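Local coordinates for protein 4-hydroxybenzoyl-CoA thioesterase (Bacillus halodurans, PDB 5WH9) that probably hydrolyses coenzyme A thioesters, with gentisyl-coenzyme A as its likely substrate, using a tetrameric assembly of hotdog-fold subunits, at residues D31-H36 against L90-I95; A66-A71 against R99-G104. All coordinates share one frame; numbering follows the deposited sequence.

Contact 1: D31-H36 against L90-I95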
loop_
_atom_site.group_PDB
_atom_site.type_symbol
_atom_site.label_atom_id
_atom_site.label_comp_id
_atom_site.label_asym_id
_atom_site.label_seq_id
_atom_site.Cartn_x
_atom_site.Cartn_y
_atom_site.Cartn_z
ATOM N N ASP B 31 -10.910 -5.471 5.634
ATOM C CA ASP B 31 -11.578 -5.380 4.350
ATOM C C ASP B 31 -11.509 -6.745 3.639
ATOM O O ASP B 31 -12.504 -7.215 3.077
ATOM C CB ASP B 31 -10.964 -4.281 3.499
ATOM C CG ASP B 31 -11.730 -4.050 2.231
ATOM O OD1 ASP B 31 -12.723 -3.303 2.254
ATOM O OD2 ASP B 31 -11.343 -4.623 1.202
ATOM N N GLU B 32 -10.347 -7.390 3.678
ATOM C CA GLU B 32 -10.208 -8.693 3.041
ATOM C C GLU B 32 -11.069 -9.741 3.741
ATOM O O GLU B 32 -11.710 -10.560 3.094
ATOM C CB GLU B 32 -8.752 -9.141 3.031
ATOM C CG GLU B 32 -7.851 -8.146 2.347
ATOM C CD GLU B 32 -6.379 -8.535 2.374
ATOM O OE1 GLU B 32 -6.038 -9.674 2.780
ATOM O OE2 GLU B 32 -5.564 -7.684 1.990
ATOM N N ALA B 33 -11.088 -9.717 5.065
ATOM C CA ALA B 33 -11.924 -10.666 5.781
ATOM C C ALA B 33 -13.377 -10.473 5.375
ATOM O O ALA B 33 -14.073 -11.451 5.113
ATOM C CB ALA B 33 -11.766 -10.515 7.270
ATOM N N CYS B 34 -13.823 -9.214 5.315
ATOM C CA CYS B 34 -15.203 -8.906 4.947
ATOM C C CYS B 34 -15.598 -9.528 3.621
ATOM O O CYS B 34 -16.658 -10.132 3.517
ATOM C CB CYS B 34 -15.436 -7.399 4.872
ATOM S SG CYS B 34 -17.036 -6.960 4.103
ATOM N N HIS B 35 -14.744 -9.364 2.609
ATOM C CA HIS B 35 -14.988 -9.914 1.278
ATOM C C HIS B 35 -14.972 -11.436 1.297
ATOM O O HIS B 35 -15.725 -12.100 0.582
ATOM C CB HIS B 35 -13.901 -9.451 0.316
ATOM C CG HIS B 35 -14.108 -8.070 -0.223
ATOM N ND1 HIS B 35 -13.671 -6.935 0.435
ATOM C CD2 HIS B 35 -14.684 -7.645 -1.370
ATOM C CE1 HIS B 35 -13.990 -5.870 -0.275
ATOM N NE2 HIS B 35 -14.593 -6.273 -1.383
ATOM N N HIS B 36 -14.066 -11.987 2.088
ATOM C CA HIS B 36 -13.949 -13.431 2.180
ATOM C C HIS B 36 -15.149 -13.980 2.913
ATOM O O HIS B 36 -15.571 -15.108 2.694
ATOM C CB HIS B 36 -12.671 -13.811 2.917
ATOM C CG HIS B 36 -12.621 -15.243 3.334
ATOM N ND1 HIS B 36 -13.253 -15.706 4.466
ATOM C CD2 HIS B 36 -11.995 -16.311 2.786
ATOM C CE1 HIS B 36 -13.021 -17.002 4.596
ATOM N NE2 HIS B 36 -12.260 -17.392 3.587
ATOM N N LEU B 90 -19.738 -5.806 11.040
ATOM C CA LEU B 90 -18.914 -6.999 11.154
ATOM C C LEU B 90 -17.938 -6.829 12.301
ATOM O O LEU B 90 -17.225 -5.828 12.369
ATOM C CB LEU B 90 -18.119 -7.224 9.867
ATOM C CG LEU B 90 -18.928 -7.523 8.608
ATOM C CD1 LEU B 90 -18.001 -7.643 7.383
ATOM C CD2 LEU B 90 -19.761 -8.793 8.783
ATOM N N GLU B 91 -17.908 -7.798 13.200
ATOM C CA GLU B 91 -16.853 -7.854 14.192
ATOM C C GLU B 91 -15.686 -8.731 13.684
ATOM O O GLU B 91 -15.897 -9.825 13.138
ATOM C CB GLU B 91 -17.401 -8.387 15.511
ATOM C CG GLU B 91 -16.511 -8.068 16.717
ATOM C CD GLU B 91 -17.096 -8.579 18.032
ATOM O OE1 GLU B 91 -17.718 -7.774 18.766
ATOM O OE2 GLU B 91 -16.935 -9.787 18.334
ATOM N N HIS B 92 -14.462 -8.237 13.843
ATOM C CA HIS B 92 -13.273 -8.961 13.406
ATOM C C HIS B 92 -12.321 -9.096 14.563
ATOM O O HIS B 92 -11.983 -8.099 15.204
ATOM C CB HIS B 92 -12.535 -8.221 12.285
ATOM C CG HIS B 92 -13.304 -8.133 11.008
ATOM N ND1 HIS B 92 -13.733 -6.937 10.481
ATOM C CD2 HIS B 92 -13.735 -9.093 10.159
ATOM C CE1 HIS B 92 -14.377 -7.159 9.349
ATOM N NE2 HIS B 92 -14.388 -8.460 9.128
ATOM N N HIS B 93 -11.860 -10.320 14.801
ATOM C CA HIS B 93 -10.900 -10.589 15.850
ATOM C C HIS B 93 -9.651 -11.227 15.260
ATOM O O HIS B 93 -9.720 -12.303 14.659
ATOM C CB HIS B 93 -11.504 -11.537 16.879
ATOM C CG HIS B 93 -12.638 -10.950 17.656
ATOM N ND1 HIS B 93 -12.462 -9.954 18.590
ATOM C CD2 HIS B 93 -13.960 -11.241 17.663
ATOM C CE1 HIS B 93 -13.627 -9.647 19.131
ATOM N NE2 HIS B 93 -14.552 -10.416 18.588
ATOM N N PHE B 94 -8.512 -10.570 15.449
ATOM C CA PHE B 94 -7.240 -11.092 14.972
ATOM C C PHE B 94 -6.711 -12.097 15.961
ATOM O O PHE B 94 -6.565 -11.800 17.166
ATOM C CB PHE B 94 -6.220 -9.970 14.776
ATOM C CG PHE B 94 -6.628 -8.983 13.737
ATOM C CD1 PHE B 94 -7.678 -8.100 13.982
ATOM C CD2 PHE B 94 -5.984 -8.942 12.506
ATOM C CE1 PHE B 94 -8.070 -7.198 13.017
ATOM C CE2 PHE B 94 -6.373 -8.033 11.529
ATOM C CZ PHE B 94 -7.410 -7.164 11.790
ATOM N N ILE B 95 -6.454 -13.298 15.452
ATOM C CA ILE B 95 -5.913 -14.359 16.265
ATOM C C ILE B 95 -4.496 -14.716 15.811
ATOM O O ILE B 95 -4.255 -15.053 14.658
ATOM C CB ILE B 95 -6.831 -15.603 16.282
ATOM C CG1 ILE B 95 -8.089 -15.324 17.100
ATOM C CG2 ILE B 95 -6.118 -16.791 16.927
ATOM C CD1 ILE B 95 -9.194 -14.711 16.335
#
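With chi1 at 169°, Cys34 swings SG away from its own N and beside its carbonyl carbon, while Leu90 carries CG anti to its own carbonyl carbon (chi1 -64°), and the two side chains meet between helix 25-40 and strand 87-96. One branch of the leucine does the touching: CD1 of Leu90 sits 3.5 Å from SG of Cys34 and 3.6 Å from CB of Cys34, so it lies alongside the whole thiol arm. Two residues further along the strand, the ring of His92 also reaches the helix, meeting the methyl of Ala33 obliquely. The Ala33 and His92 CA atoms are 7.9 Å apart. The axes of segments 31-36 and 90-95 approach to 9.7 Å, at 119° between their N-to-C directions, as the long helix of a hotdog fold lies across its curved sheet. On another side of the helix, ND1 of His35 bonds to O of Asp31 at 2.9 Å, coming from above the carbonyl plane; the backbone N of His35 reaches the same oxygen from the opposite face. Asp31 itself pairs with Arg108 of strand 99-111. Between helix and strand the contact is therefore mainly van der Waals, small helix side chains letting the larger strand residues come close in a buried interior.

Contact 2: A66-A71 against R99-G104; sequences APLLFA and RVIASG
Leu68 and Ile101 cross at about a right angle, the leucine's branched end set against the tip of the isoleucine where the 66-71 loop of the hotdog fold meets the start of strand 99-111. CD1 of Ile101 is the shared point of this crossing, 3.8 Å from CD2 of Leu68 and 3.9 Å from CG of Leu68. Its position follows from chi1 of 61°, which places CG1 of Ile101 between the backbone N and the carbonyl carbon, while CG2 turns to Ala66 of the loop. There CG2 of Ile101 lies 4.0 Å from CB of Ala66. The isoleucine thus serves two loop residues with two different branches. Tyr26 of helix 25-40 touches both Leu68 and Ile101, and Trp29 packs on Leu68, so the pair belongs to the buried layer between helix and sheet. Were Leu68 replaced by an alanine, CD1 of Ile101 would probably lose its crossing partner, with a gap left beside Tyr26 and Trp29. In the sheet, Ile101 and Ala102 both pair through the backbone with Phe94 of strand 87-96, as at a classic beta bulge. Before the loop turns away toward strand 73-80, one backbone bond ties it to the strand: N of Ala66 donates to O of Ile101 over 3.2 Å, nearly straight at 173°, with the nitrogen tilted 24° from the carbonyl plane.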
loop_
_atom_site.group_PDB
_atom_site.type_symbol
_atom_site.label_atom_id
_atom_site.label_comp_id
_atom_site.label_asym_id
_atom_site.label_seq_id
_atom_site.Cartn_x
_atom_site.Cartn_y
_atom_site.Cartn_z
ATOM N N ALA B 66 -1.462 -6.549 20.932
ATOM C CA ALA B 66 -0.086 -7.017 20.770
ATOM C C ALA B 66 0.399 -6.885 19.321
ATOM O O ALA B 66 -0.402 -6.937 18.383
ATOM C CB ALA B 66 0.045 -8.456 21.246
ATOM N N PRO B 67 1.702 -6.717 19.126
ATOM C CA PRO B 67 2.262 -6.508 17.780
ATOM C C PRO B 67 2.260 -7.719 16.828
ATOM O O PRO B 67 2.467 -8.853 17.260
ATOM C CB PRO B 67 3.705 -6.082 18.072
ATOM C CG PRO B 67 4.021 -6.717 19.382
ATOM C CD PRO B 67 2.742 -6.694 20.169
ATOM N N LEU B 68 2.042 -7.451 15.539
ATOM C CA LEU B 68 2.286 -8.393 14.461
ATOM C C LEU B 68 3.609 -7.999 13.816
ATOM O O LEU B 68 3.926 -6.819 13.704
ATOM C CB LEU B 68 1.156 -8.337 13.441
ATOM C CG LEU B 68 -0.239 -8.775 13.891
ATOM C CD1 LEU B 68 -1.314 -8.538 12.829
ATOM C CD2 LEU B 68 -0.234 -10.238 14.342
ATOM N N LEU B 69 4.088 -9.139 13.597
ATOM C CA LEU B 69 5.458 -9.090 13.116
ATOM C C LEU B 69 5.556 -9.760 11.759
ATOM O O LEU B 69 4.675 -10.524 11.370
ATOM C CB LEU B 69 6.400 -9.770 14.102
ATOM C CG LEU B 69 6.447 -9.299 15.557
ATOM C CD1 LEU B 69 7.370 -10.221 16.371
ATOM C CD2 LEU B 69 6.914 -7.860 15.660
ATOM N N PHE B 70 6.627 -9.462 11.038
ATOM C CA PHE B 70 6.868 -10.097 9.749
ATOM C C PHE B 70 6.825 -11.626 9.842
ATOM O O PHE B 70 7.470 -12.238 10.697
ATOM C CB PHE B 70 8.195 -9.605 9.163
ATOM C CG PHE B 70 8.642 -10.358 7.943
ATOM C CD1 PHE B 70 7.742 -10.717 6.963
ATOM C CD2 PHE B 70 9.973 -10.705 7.781
ATOM C CE1 PHE B 70 8.162 -11.406 5.845
ATOM C CE2 PHE B 70 10.392 -11.388 6.676
ATOM C CZ PHE B 70 9.495 -11.737 5.705
ATOM N N ALA B 71 6.019 -12.220 8.965
ATOM C CA ALA B 71 5.895 -13.676 8.798
ATOM C C ALA B 71 4.915 -14.303 9.763
ATOM O O ALA B 71 4.667 -15.501 9.699
ATOM C CB ALA B 71 7.260 -14.394 8.856
ATOM N N ARG B 99 -4.331 -16.658 20.318
ATOM C CA ARG B 99 -4.804 -15.525 21.120
ATOM C C ARG B 99 -5.273 -14.324 20.293
ATOM O O ARG B 99 -4.801 -14.102 19.171
ATOM C CB ARG B 99 -3.697 -15.061 22.063
ATOM C CG ARG B 99 -3.216 -16.137 23.015
ATOM C CD ARG B 99 -2.197 -15.577 23.990
ATOM N NE ARG B 99 -2.549 -14.220 24.409
ATOM C CZ ARG B 99 -1.883 -13.122 24.056
ATOM N NH1 ARG B 99 -0.805 -13.210 23.285
ATOM N NH2 ARG B 99 -2.292 -11.936 24.486
ATOM N N VAL B 100 -6.181 -13.536 20.872
ATOM C CA VAL B 100 -6.647 -12.293 20.248
ATOM C C VAL B 100 -5.661 -11.128 20.464
ATOM O O VAL B 100 -5.480 -10.640 21.583
ATOM C CB VAL B 100 -8.055 -11.871 20.742
ATOM C CG1 VAL B 100 -8.486 -10.598 20.038
ATOM C CG2 VAL B 100 -9.083 -12.979 20.488
ATOM N N ILE B 101 -5.031 -10.684 19.387
ATOM C CA ILE B 101 -4.038 -9.619 19.482
ATOM C C ILE B 101 -4.523 -8.280 18.917
ATOM O O ILE B 101 -3.785 -7.298 18.901
ATOM C CB ILE B 101 -2.727 -10.029 18.784
ATOM C CG1 ILE B 101 -2.981 -10.299 17.293
ATOM C CG2 ILE B 101 -2.127 -11.247 19.469
ATOM C CD1 ILE B 101 -3.166 -8.978 16.459
ATOM N N ALA B 102 -5.763 -8.249 18.453
ATOM C CA ALA B 102 -6.393 -7.021 17.992
ATOM C C ALA B 102 -7.837 -7.359 17.702
ATOM O O ALA B 102 -8.140 -8.495 17.341
ATOM C CB ALA B 102 -5.699 -6.494 16.718
ATOM N N SER B 103 -8.733 -6.391 17.859
ATOM C CA SER B 103 -10.132 -6.609 17.500
ATOM C C SER B 103 -10.820 -5.314 17.099
ATOM O O SER B 103 -10.637 -4.275 17.723
ATOM C CB SER B 103 -10.892 -7.301 18.634
ATOM O OG SER B 103 -10.763 -6.585 19.851
ATOM N N GLY B 104 -11.608 -5.379 16.037
ATOM C CA GLY B 104 -12.335 -4.215 15.615
ATOM C C GLY B 104 -13.672 -4.534 15.014
ATOM O O GLY B 104 -14.171 -5.658 15.097
#

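Overall arrangement
Both contacts reach the same sheet, contact 1 through strand 87-96 and contact 2 through its neighbour 99-111, and their centres are about 13 Å apart. These antiparallel strands join them directly: N of Phe94 and O of Ala102 are 2.8 Å apart, and O of His92 and N of Gly104 are 2.9 Å apart, both probable hydrogen bonds. Contact 1 is central, about 3 Å from the chain's centre, whereas contact 2 lies about 15 Å from it. Their segments also meet across the interface: the ring of His35 meets that of Phe70 of the second subunit. Hotdog thioesterases generally form their active sites at subunit interfaces, so this meeting probably lies near that region.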